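Citrate lyase (Yersinia pestis, PDB 3QLL) is a putative citrate lyase beta subunit of the HpcH/HpaI aldolase family, probably a magnesium-dependent lyase, encoded in a virulence operon. Local coordinates at residues A[83-91]-A[115-126]; A[129-139]-A[158-169]. One frame throughout, in Å; residues are numbered along the deposited sequence.

Interaction 1: A[83-91]-A[115-126]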
loop_
_atom_site.group_PDB
_atom_site.type_symbol
_atom_site.label_atom_id
_atom_site.label_comp_id
_atom_site.label_asym_id
_atom_site.label_seq_id
_atom_site.Cartn_x
_atom_site.Cartn_y
_atom_site.Cartn_z
ATOM N N LYS A 83 6.828 -35.465 -12.471
ATOM C CA LYS A 83 7.613 -34.911 -11.360
ATOM C C LYS A 83 8.834 -35.796 -11.056
ATOM O O LYS A 83 9.924 -35.296 -10.822
ATOM C CB LYS A 83 6.762 -34.706 -10.082
ATOM C CG LYS A 83 5.596 -33.739 -10.173
ATOM C CD LYS A 83 6.034 -32.307 -10.332
ATOM C CE LYS A 83 4.822 -31.413 -10.446
ATOM N NZ LYS A 83 5.174 -29.985 -10.606
ATOM N N GLU A 84 8.635 -37.112 -11.054
ATOM C CA GLU A 84 9.759 -38.008 -10.806
ATOM C C GLU A 84 10.748 -37.964 -11.969
ATOM O O GLU A 84 11.963 -37.859 -11.772
ATOM C CB GLU A 84 9.291 -39.439 -10.563
ATOM C CG GLU A 84 10.415 -40.364 -10.137
ATOM C CD GLU A 84 10.882 -40.142 -8.705
ATOM O OE1 GLU A 84 10.029 -40.100 -7.787
ATOM O OE2 GLU A 84 12.102 -39.988 -8.487
ATOM N N GLN A 85 10.212 -38.084 -13.178
ATOM C CA GLN A 85 10.998 -37.927 -14.388
ATOM C C GLN A 85 11.827 -36.614 -14.315
ATOM O O GLN A 85 13.054 -36.658 -14.242
ATOM C CB GLN A 85 10.075 -37.898 -15.606
ATOM C CG GLN A 85 10.794 -37.896 -16.940
ATOM C CD GLN A 85 11.284 -39.300 -17.300
ATOM O OE1 GLN A 85 10.486 -40.205 -17.560
ATOM N NE2 GLN A 85 12.600 -39.487 -17.296
ATOM N N ALA A 86 11.138 -35.467 -14.214
ATOM C CA ALA A 86 11.757 -34.113 -14.237
ATOM C C ALA A 86 12.793 -33.945 -13.129
ATOM O O ALA A 86 13.834 -33.303 -13.299
ATOM C CB ALA A 86 10.681 -33.051 -14.101
ATOM N N ARG A 87 12.466 -34.500 -11.981
ATOM C CA ARG A 87 13.329 -34.504 -10.815
ATOM C C ARG A 87 14.737 -35.016 -11.116
ATOM O O ARG A 87 15.717 -34.286 -10.962
ATOM C CB ARG A 87 12.696 -35.343 -9.709
ATOM C CG ARG A 87 13.362 -35.308 -8.361
ATOM C CD ARG A 87 12.460 -36.027 -7.340
ATOM N NE ARG A 87 11.223 -35.280 -7.153
ATOM C CZ ARG A 87 10.000 -35.792 -7.212
ATOM N NH1 ARG A 87 9.814 -37.086 -7.431
ATOM N NH2 ARG A 87 8.953 -34.999 -7.025
ATOM N N GLN A 88 14.837 -36.281 -11.541
ATOM C CA GLN A 88 16.152 -36.910 -11.697
ATOM C C GLN A 88 17.088 -36.425 -12.836
ATOM O O GLN A 88 18.300 -36.432 -12.696
ATOM C CB GLN A 88 15.956 -38.406 -11.807
ATOM C CG GLN A 88 15.451 -38.986 -10.513
ATOM C CD GLN A 88 14.757 -40.328 -10.692
ATOM O OE1 GLN A 88 14.006 -40.542 -11.648
ATOM N NE2 GLN A 88 14.958 -41.212 -9.717
ATOM N N LYS A 89 16.532 -35.982 -13.938
ATOM C CA LYS A 89 17.327 -35.223 -14.900
ATOM C C LYS A 89 18.071 -34.031 -14.309
ATOM O O LYS A 89 19.268 -33.815 -14.560
ATOM C CB LYS A 89 16.456 -34.755 -16.017
ATOM C CG LYS A 89 15.980 -35.917 -16.809
ATOM C CD LYS A 89 15.089 -35.481 -17.917
ATOM C CE LYS A 89 14.661 -36.694 -18.695
ATOM N NZ LYS A 89 13.733 -36.398 -19.836
ATOM N N ALA A 90 17.308 -33.209 -13.600
ATOM C CA ALA A 90 17.877 -32.017 -13.023
ATOM C C ALA A 90 18.989 -32.401 -12.054
ATOM O O ALA A 90 20.045 -31.765 -12.023
ATOM C CB ALA A 90 16.805 -31.137 -12.360
ATOM N N ILE A 91 18.773 -33.451 -11.270
ATOM C CA ILE A 91 19.819 -33.918 -10.372
ATOM C C ILE A 91 21.123 -34.288 -11.124
ATOM O O ILE A 91 22.220 -34.019 -10.625
ATOM C CB ILE A 91 19.324 -35.127 -9.549
ATOM C CG1 ILE A 91 17.975 -34.816 -8.883
ATOM C CG2 ILE A 91 20.356 -35.536 -8.498
ATOM C CD1 ILE A 91 18.077 -34.014 -7.641
ATOM N N ALA A 115 5.505 -33.629 -3.872
ATOM C CA ALA A 115 6.562 -33.382 -4.836
ATOM C C ALA A 115 7.781 -32.656 -4.236
ATOM O O ALA A 115 8.913 -33.120 -4.397
ATOM C CB ALA A 115 6.009 -32.615 -6.031
ATOM N N GLY A 116 7.536 -31.587 -3.465
ATOM C CA GLY A 116 8.604 -30.787 -2.885
ATOM C C GLY A 116 9.434 -31.510 -1.844
ATOM O O GLY A 116 10.652 -31.317 -1.782
ATOM N N ILE A 117 8.791 -32.317 -1.011
ATOM C CA ILE A 117 9.528 -33.191 -0.091
ATOM C C ILE A 117 10.472 -34.139 -0.838
ATOM O O ILE A 117 11.669 -34.210 -0.547
ATOM C CB ILE A 117 8.566 -34.014 0.766
ATOM C CG1 ILE A 117 7.683 -33.051 1.594
ATOM C CG2 ILE A 117 9.303 -35.031 1.652
ATOM C CD1 ILE A 117 8.368 -32.356 2.795
ATOM N N GLU A 118 9.934 -34.836 -1.826
ATOM C CA GLU A 118 10.730 -35.730 -2.687
ATOM C C GLU A 118 11.891 -35.009 -3.377
ATOM O O GLU A 118 13.017 -35.522 -3.386
ATOM C CB GLU A 118 9.841 -36.379 -3.721
ATOM C CG GLU A 118 8.792 -37.288 -3.112
ATOM C CD GLU A 118 7.765 -37.738 -4.143
ATOM O OE1 GLU A 118 7.634 -37.060 -5.195
ATOM O OE2 GLU A 118 7.082 -38.759 -3.909
ATOM N N ASP A 119 11.604 -33.834 -3.942
ATOM C CA ASP A 119 12.622 -33.024 -4.591
ATOM C C ASP A 119 13.764 -32.736 -3.602
ATOM O O ASP A 119 14.943 -32.804 -3.945
ATOM C CB ASP A 119 12.040 -31.716 -5.125
ATOM C CG ASP A 119 11.039 -31.941 -6.257
ATOM O OD1 ASP A 119 11.159 -32.958 -6.979
ATOM O OD2 ASP A 119 10.167 -31.067 -6.479
ATOM N N ILE A 120 13.398 -32.367 -2.380
ATOM C CA ILE A 120 14.379 -32.061 -1.352
ATOM C C ILE A 120 15.141 -33.320 -0.949
ATOM O O ILE A 120 16.359 -33.292 -0.765
ATOM C CB ILE A 120 13.712 -31.367 -0.119
ATOM C CG1 ILE A 120 13.227 -29.979 -0.556
ATOM C CG2 ILE A 120 14.683 -31.272 1.061
ATOM C CD1 ILE A 120 12.360 -29.261 0.438
ATOM N N HIS A 121 14.423 -34.424 -0.815
ATOM C CA HIS A 121 15.052 -35.708 -0.507
ATOM C C HIS A 121 16.090 -36.072 -1.555
ATOM O O HIS A 121 17.230 -36.412 -1.248
ATOM C CB HIS A 121 14.000 -36.799 -0.424
ATOM C CG HIS A 121 14.533 -38.086 0.119
ATOM N ND1 HIS A 121 15.755 -38.173 0.755
ATOM C CD2 HIS A 121 14.007 -39.331 0.150
ATOM C CE1 HIS A 121 15.955 -39.417 1.153
ATOM N NE2 HIS A 121 14.908 -40.139 0.798
ATOM N N ALA A 122 15.666 -36.029 -2.806
ATOM C CA ALA A 122 16.577 -36.318 -3.905
ATOM C C ALA A 122 17.804 -35.392 -3.875
ATOM O O ALA A 122 18.935 -35.871 -3.980
ATOM C CB ALA A 122 15.848 -36.218 -5.236
ATOM N N LEU A 123 17.582 -34.094 -3.648
ATOM C CA LEU A 123 18.677 -33.130 -3.558
ATOM C C LEU A 123 19.686 -33.483 -2.462
ATOM O O LEU A 123 20.896 -33.511 -2.703
ATOM C CB LEU A 123 18.138 -31.699 -3.328
ATOM C CG LEU A 123 17.595 -30.981 -4.568
ATOM C CD1 LEU A 123 17.102 -29.581 -4.248
ATOM C CD2 LEU A 123 18.624 -30.970 -5.708
ATOM N N LEU A 124 19.182 -33.825 -1.281
ATOM C CA LEU A 124 20.042 -34.078 -0.140
ATOM C C LEU A 124 20.836 -35.381 -0.276
ATOM O O LEU A 124 21.906 -35.526 0.323
ATOM C CB LEU A 124 19.213 -34.088 1.140
ATOM C CG LEU A 124 18.546 -32.747 1.440
ATOM C CD1 LEU A 124 17.558 -32.931 2.584
ATOM C CD2 LEU A 124 19.585 -31.686 1.766
ATOM N N GLU A 125 20.324 -36.302 -1.092
ATOM C CA GLU A 125 20.962 -37.597 -1.311
ATOM C C GLU A 125 22.099 -37.538 -2.336
ATOM O O GLU A 125 23.238 -37.886 -2.018
ATOM C CB GLU A 125 19.930 -38.633 -1.773
ATOM C CG GLU A 125 20.507 -40.036 -1.936
ATOM C CD GLU A 125 19.935 -41.020 -0.936
ATOM O OE1 GLU A 125 19.234 -40.573 0.000
ATOM O OE2 GLU A 125 20.203 -42.235 -1.065
ATOM N N CYS A 126 21.769 -37.173 -3.576
ATOM C CA CYS A 126 22.746 -37.240 -4.665
ATOM C C CYS A 126 23.751 -36.090 -4.620
ATOM O O CYS A 126 24.471 -35.855 -5.591
ATOM C CB CYS A 126 22.040 -37.320 -6.025
ATOM S SG CYS A 126 23.035 -37.964 -7.408
#

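Interaction 2: A[129-139]-A[158-169]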
loop_
_atom_site.group_PDB
_atom_site.type_symbol
_atom_site.label_atom_id
_atom_site.label_comp_id
_atom_site.label_asym_id
_atom_site.label_seq_id
_atom_site.Cartn_x
_atom_site.Cartn_y
_atom_site.Cartn_z
ATOM N N LEU A 129 23.903 -29.539 -5.696
ATOM C CA LEU A 129 23.017 -28.424 -5.398
ATOM C C LEU A 129 23.225 -27.275 -6.373
ATOM O O LEU A 129 24.362 -26.951 -6.726
ATOM C CB LEU A 129 23.204 -27.941 -3.959
ATOM C CG LEU A 129 22.877 -28.978 -2.880
ATOM C CD1 LEU A 129 23.433 -28.537 -1.531
ATOM C CD2 LEU A 129 21.383 -29.245 -2.790
ATOM N N PRO A 130 22.116 -26.610 -6.752
ATOM C CA PRO A 130 22.205 -25.465 -7.662
ATOM C C PRO A 130 22.762 -24.259 -6.937
ATOM O O PRO A 130 22.806 -24.269 -5.709
ATOM C CB PRO A 130 20.745 -25.200 -8.028
ATOM C CG PRO A 130 19.999 -25.607 -6.767
ATOM C CD PRO A 130 20.748 -26.819 -6.243
ATOM N N ASP A 131 23.182 -23.252 -7.685
ATOM C CA ASP A 131 23.612 -22.016 -7.066
ATOM C C ASP A 131 22.462 -21.297 -6.367
ATOM O O ASP A 131 22.663 -20.613 -5.376
ATOM C CB ASP A 131 24.234 -21.091 -8.112
ATOM C CG ASP A 131 25.288 -21.784 -8.927
ATOM O OD1 ASP A 131 26.294 -22.208 -8.326
ATOM O OD2 ASP A 131 25.085 -21.959 -10.147
ATOM N N TYR A 132 21.259 -21.418 -6.929
ATOM C CA TYR A 132 20.064 -20.796 -6.404
ATOM C C TYR A 132 18.982 -21.824 -6.270
ATOM O O TYR A 132 18.666 -22.524 -7.223
ATOM C CB TYR A 132 19.578 -19.663 -7.305
ATOM C CG TYR A 132 20.513 -18.501 -7.387
ATOM C CD1 TYR A 132 20.674 -17.627 -6.311
ATOM C CD2 TYR A 132 21.278 -18.293 -8.527
ATOM C CE1 TYR A 132 21.543 -16.560 -6.398
ATOM C CE2 TYR A 132 22.158 -17.236 -8.624
ATOM C CZ TYR A 132 22.288 -16.372 -7.558
ATOM O OH TYR A 132 23.160 -15.318 -7.673
ATOM N N LEU A 133 18.418 -21.934 -5.078
ATOM C CA LEU A 133 17.264 -22.764 -4.865
ATOM C C LEU A 133 16.041 -21.857 -4.822
ATOM O O LEU A 133 15.922 -21.020 -3.945
ATOM C CB LEU A 133 17.390 -23.537 -3.554
ATOM C CG LEU A 133 16.274 -24.578 -3.483
ATOM C CD1 LEU A 133 16.327 -25.472 -4.725
ATOM C CD2 LEU A 133 16.310 -25.385 -2.214
ATOM N N VAL A 134 15.141 -22.009 -5.781
ATOM C CA VAL A 134 13.976 -21.141 -5.892
ATOM C C VAL A 134 12.756 -21.828 -5.271
ATOM O O VAL A 134 12.358 -22.900 -5.691
ATOM C CB VAL A 134 13.683 -20.747 -7.379
ATOM C CG1 VAL A 134 12.514 -19.785 -7.486
ATOM C CG2 VAL A 134 14.923 -20.141 -8.008
ATOM N N LEU A 135 12.221 -21.230 -4.213
ATOM C CA LEU A 135 11.115 -21.821 -3.477
ATOM C C LEU A 135 9.786 -21.124 -3.791
ATOM O O LEU A 135 9.621 -19.940 -3.465
ATOM C CB LEU A 135 11.394 -21.754 -1.978
ATOM C CG LEU A 135 10.269 -22.370 -1.147
ATOM C CD1 LEU A 135 10.287 -23.892 -1.373
ATOM C CD2 LEU A 135 10.371 -21.971 0.346
ATOM N N PRO A 136 8.828 -21.851 -4.395
ATOM C CA PRO A 136 7.502 -21.308 -4.715
ATOM C C PRO A 136 6.669 -21.111 -3.477
ATOM O O PRO A 136 6.893 -21.778 -2.449
ATOM C CB PRO A 136 6.854 -22.416 -5.578
ATOM C CG PRO A 136 7.510 -23.614 -5.175
ATOM C CD PRO A 136 8.936 -23.256 -4.805
ATOM N N LYS A 137 5.714 -20.201 -3.588
ATOM C CA LYS A 137 4.764 -19.963 -2.523
ATOM C C LYS A 137 5.436 -19.756 -1.157
ATOM O O LYS A 137 5.021 -20.343 -0.161
ATOM C CB LYS A 137 3.744 -21.107 -2.463
ATOM C CG LYS A 137 2.328 -20.628 -2.252
ATOM C CD LYS A 137 1.351 -21.775 -1.985
ATOM C CE LYS A 137 -0.083 -21.258 -1.822
ATOM N NZ LYS A 137 -0.582 -20.436 -2.982
ATOM N N THR A 138 6.471 -18.927 -1.113
ATOM C CA THR A 138 7.114 -18.579 0.146
ATOM C C THR A 138 6.158 -17.694 0.951
ATOM O O THR A 138 5.654 -16.682 0.430
ATOM C CB THR A 138 8.417 -17.842 -0.102
ATOM O OG1 THR A 138 9.294 -18.724 -0.792
ATOM C CG2 THR A 138 9.070 -17.430 1.223
ATOM N N GLU A 139 5.796 -18.173 2.150
ATOM C CA GLU A 139 4.707 -17.534 2.902
ATOM C C GLU A 139 5.101 -17.128 4.312
ATOM O O GLU A 139 4.306 -16.553 5.059
ATOM C CB GLU A 139 3.480 -18.425 2.921
ATOM C CG GLU A 139 2.738 -18.367 1.565
ATOM C CD GLU A 139 1.412 -19.107 1.584
ATOM O OE1 GLU A 139 1.270 -20.103 2.321
ATOM O OE2 GLU A 139 0.489 -18.668 0.906
ATOM N N THR A 158 24.942 -22.638 -1.287
ATOM C CA THR A 158 23.717 -22.478 -2.062
ATOM C C THR A 158 22.846 -21.359 -1.493
ATOM O O THR A 158 22.499 -21.364 -0.311
ATOM C CB THR A 158 22.902 -23.758 -2.082
ATOM O OG1 THR A 158 23.588 -24.771 -2.826
ATOM C CG2 THR A 158 21.537 -23.478 -2.692
ATOM N N ARG A 159 22.462 -20.429 -2.347
ATOM C CA ARG A 159 21.661 -19.304 -1.919
ATOM C C ARG A 159 20.205 -19.504 -2.291
ATOM O O ARG A 159 19.899 -20.317 -3.178
ATOM C CB ARG A 159 22.220 -17.996 -2.488
ATOM C CG ARG A 159 23.565 -17.633 -1.888
ATOM C CD ARG A 159 24.009 -16.267 -2.378
ATOM N NE ARG A 159 23.216 -15.178 -1.795
ATOM C CZ ARG A 159 23.492 -14.593 -0.638
ATOM N NH1 ARG A 159 24.522 -15.027 0.079
ATOM N NH2 ARG A 159 22.722 -13.600 -0.180
ATOM N N LEU A 160 19.318 -18.786 -1.590
ATOM C CA LEU A 160 17.887 -18.964 -1.759
ATOM C C LEU A 160 17.233 -17.832 -2.512
ATOM O O LEU A 160 17.673 -16.695 -2.453
ATOM C CB LEU A 160 17.192 -19.126 -0.399
ATOM C CG LEU A 160 17.759 -20.199 0.509
ATOM C CD1 LEU A 160 16.948 -20.301 1.798
ATOM C CD2 LEU A 160 17.767 -21.509 -0.258
ATOM N N ILE A 161 16.195 -18.164 -3.257
ATOM C CA ILE A 161 15.302 -17.178 -3.830
ATOM C C ILE A 161 13.867 -17.557 -3.455
ATOM O O ILE A 161 13.416 -18.665 -3.769
ATOM C CB ILE A 161 15.405 -17.140 -5.389
ATOM C CG1 ILE A 161 16.835 -16.841 -5.837
ATOM C CG2 ILE A 161 14.435 -16.115 -5.957
ATOM C CD1 ILE A 161 17.323 -15.456 -5.512
ATOM N N GLY A 162 13.135 -16.644 -2.820
ATOM C CA GLY A 162 11.748 -16.910 -2.469
ATOM C C GLY A 162 10.805 -16.305 -3.507
ATOM O O GLY A 162 11.152 -15.308 -4.154
ATOM N N ILE A 163 9.675 -16.957 -3.761
ATOM C CA ILE A 163 8.650 -16.376 -4.636
ATOM C C ILE A 163 7.479 -15.888 -3.786
ATOM O O ILE A 163 6.852 -16.674 -3.064
ATOM C CB ILE A 163 8.134 -17.367 -5.688
ATOM C CG1 ILE A 163 9.281 -17.874 -6.554
ATOM C CG2 ILE A 163 7.025 -16.734 -6.546
ATOM C CD1 ILE A 163 8.817 -18.826 -7.630
ATOM N N ILE A 164 7.145 -14.609 -3.931
ATOM C CA ILE A 164 5.994 -14.040 -3.282
ATOM C C ILE A 164 4.829 -14.066 -4.282
ATOM O O ILE A 164 4.768 -13.265 -5.196
ATOM C CB ILE A 164 6.297 -12.607 -2.812
ATOM C CG1 ILE A 164 7.557 -12.622 -1.938
ATOM C CG2 ILE A 164 5.198 -11.999 -1.966
ATOM C CD1 ILE A 164 7.375 -13.294 -0.570
ATOM N N GLU A 165 3.954 -15.063 -4.150
ATOM C CA GLU A 165 2.842 -15.230 -5.104
ATOM C C GLU A 165 1.467 -15.285 -4.415
ATOM O O GLU A 165 0.506 -15.728 -5.021
ATOM C CB GLU A 165 3.016 -16.474 -5.983
ATOM C CG GLU A 165 3.765 -17.630 -5.342
ATOM C CD GLU A 165 4.139 -18.719 -6.344
ATOM O OE1 GLU A 165 3.905 -18.568 -7.577
ATOM O OE2 GLU A 165 4.750 -19.707 -5.903
ATOM N N SER A 166 1.402 -15.030 -3.115
ATOM C CA SER A 166 0.106 -15.131 -2.400
ATOM C C SER A 166 -0.137 -13.969 -1.437
ATOM O O SER A 166 0.805 -13.301 -1.019
ATOM C CB SER A 166 0.029 -16.473 -1.661
ATOM O OG SER A 166 1.019 -16.531 -0.644
ATOM N N VAL A 167 -1.403 -13.707 -1.113
ATOM C CA VAL A 167 -1.730 -12.708 -0.104
ATOM C C VAL A 167 -1.011 -12.985 1.241
ATOM O O VAL A 167 -0.502 -12.057 1.894
ATOM C CB VAL A 167 -3.244 -12.630 0.139
ATOM C CG1 VAL A 167 -3.521 -11.760 1.362
ATOM C CG2 VAL A 167 -3.931 -12.057 -1.073
ATOM N N ARG A 168 -1.020 -14.241 1.677
ATOM C CA ARG A 168 -0.309 -14.592 2.900
ATOM C C ARG A 168 1.203 -14.254 2.835
ATOM O O ARG A 168 1.750 -13.621 3.760
ATOM C CB ARG A 168 -0.522 -16.077 3.174
ATOM C CG ARG A 168 -0.174 -16.578 4.532
ATOM C CD ARG A 168 -0.462 -18.087 4.631
ATOM N NE ARG A 168 -1.866 -18.384 4.907
ATOM C CZ ARG A 168 -2.374 -18.365 6.139
ATOM N NH1 ARG A 168 -1.587 -18.035 7.164
ATOM N NH2 ARG A 168 -3.657 -18.642 6.353
ATOM N N GLY A 169 1.841 -14.584 1.710
ATOM C CA GLY A 169 3.228 -14.223 1.478
ATOM C C GLY A 169 3.445 -12.712 1.474
ATOM O O GLY A 169 4.390 -12.215 2.092
HETATM O O HOH W 1 3.645 -16.581 -1.575
#

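Interaction 1: A[83-91]-A[115-126]
The guanidinium of R87 lies between two helices with CB of E118 over the centre of one face, 3.5 Å above the plane, and the carbonyl O of K83, one turn back in its own helix, over the centre of the opposite face. Round its edge, in plane, come the carboxylate carbons of E84 and D119 and the methyl of A115. The D119 side serves two N-H groups through one oxygen: NE of R87 makes a salt-bridged hydrogen bond to OD1 of D119, its modelled length too short to be trusted, and NH2 adds a weak, bent one to the same atom. OE1 of E118 forms a salt bridge with R87 NH2 at 3.1 Å, its carboxylate turned 72° from the guanidinium plane. NH1 of R87 pairs within its own helix with OE1 of E84 at 3.0 Å. R87 reaches across because CG stands opposite the backbone N (chi1 -172°) and the chain bends at chi3; the side chain sits as a knob among A115, E118, D119 and A122, its CD against CB of A122. One turn on, the contact becomes apolar: CD1 of I91 touches CD2 of L123 at 3.6 Å, and CG2 touches CB of C126. The segment axes run at 26°, 10.4 Å apart, as neighbouring outer helices of a barrel. OD2 of D119 is held by N109, which also receives NZ of K83. The carboxylates of E84, E118 and D119 probably offset the charge of the buried guanidinium, and their bonds at different N-H groups limit its rotation.

Interaction 2: A[129-139]-A[158-169]
Neighbouring parallel strands of the closed eight-stranded barrel, 132-135 and 159-164, pair here and run on into loops at the predicted metal site. L133 N bonds R159 O and L133 O receives I161 N; L135 repeats the pattern with I161 O and I163 N, while the CA-H groups of Y132 and V134 point at the carbonyls of R159 and I161. T138 N to I163 O, 3.0 Å, carries the pairing past P136 and K137. Before the strands, OG1 of T158 donates to P130 O at 3.0 Å. On the face carrying Y132 and V134, CD1 of the Y132 ring touches CG1 of I161 at 3.9 Å, V134 and I161 lie side by side, and CG1 of V134 meets CD1 of I163. On the other face CB of L133 packs on CD2 of L160. L135 O takes a second donor, OG1 of T138, from the side of its plane opposite I163 N, fixing the turn after the strand. Just past strand 159-164, E165, predicted to bind magnesium and substrate and close to D192, accepts K137 N on the anti lone pair of OE2 at 2.6 Å, a bent bond (137°) that helps position the carboxylate. In S166, the N-cap, chi1 of 65° sets OG between backbone N and carbonyl carbon, where it receives G169 N and donates to OE2 of E139 at 2.7 Å. A water bridges T138 O, E165 N and S166 OG. CD of R168 lies near OE1 of E139. TIM barrels carry their active sites at the C-terminal strand ends; E165 is placed accordingly, consistent with the HpcH/HpaI family.

In the fold
After strands 47-52 and 69-73 comes helix 83-91; the chain then passes through strand 104-107 and returns as helix 114-125, so interaction 1 closes a loop of 23 residues between neighbouring outer helices. Strand 132-135 follows directly, helix 141-150 crosses over the outside, and strand 159-164 closes interaction 2 after 18 residues. The two are in series, neither nested nor crossed, with centres about 16 Å apart. They meet where L123 of the helix packs on L129 and on L133, joining the outer helical layer to the barrel wall. Interaction 2 also extends to the predicted metal site, whereas interaction 1 lies towards the periphery.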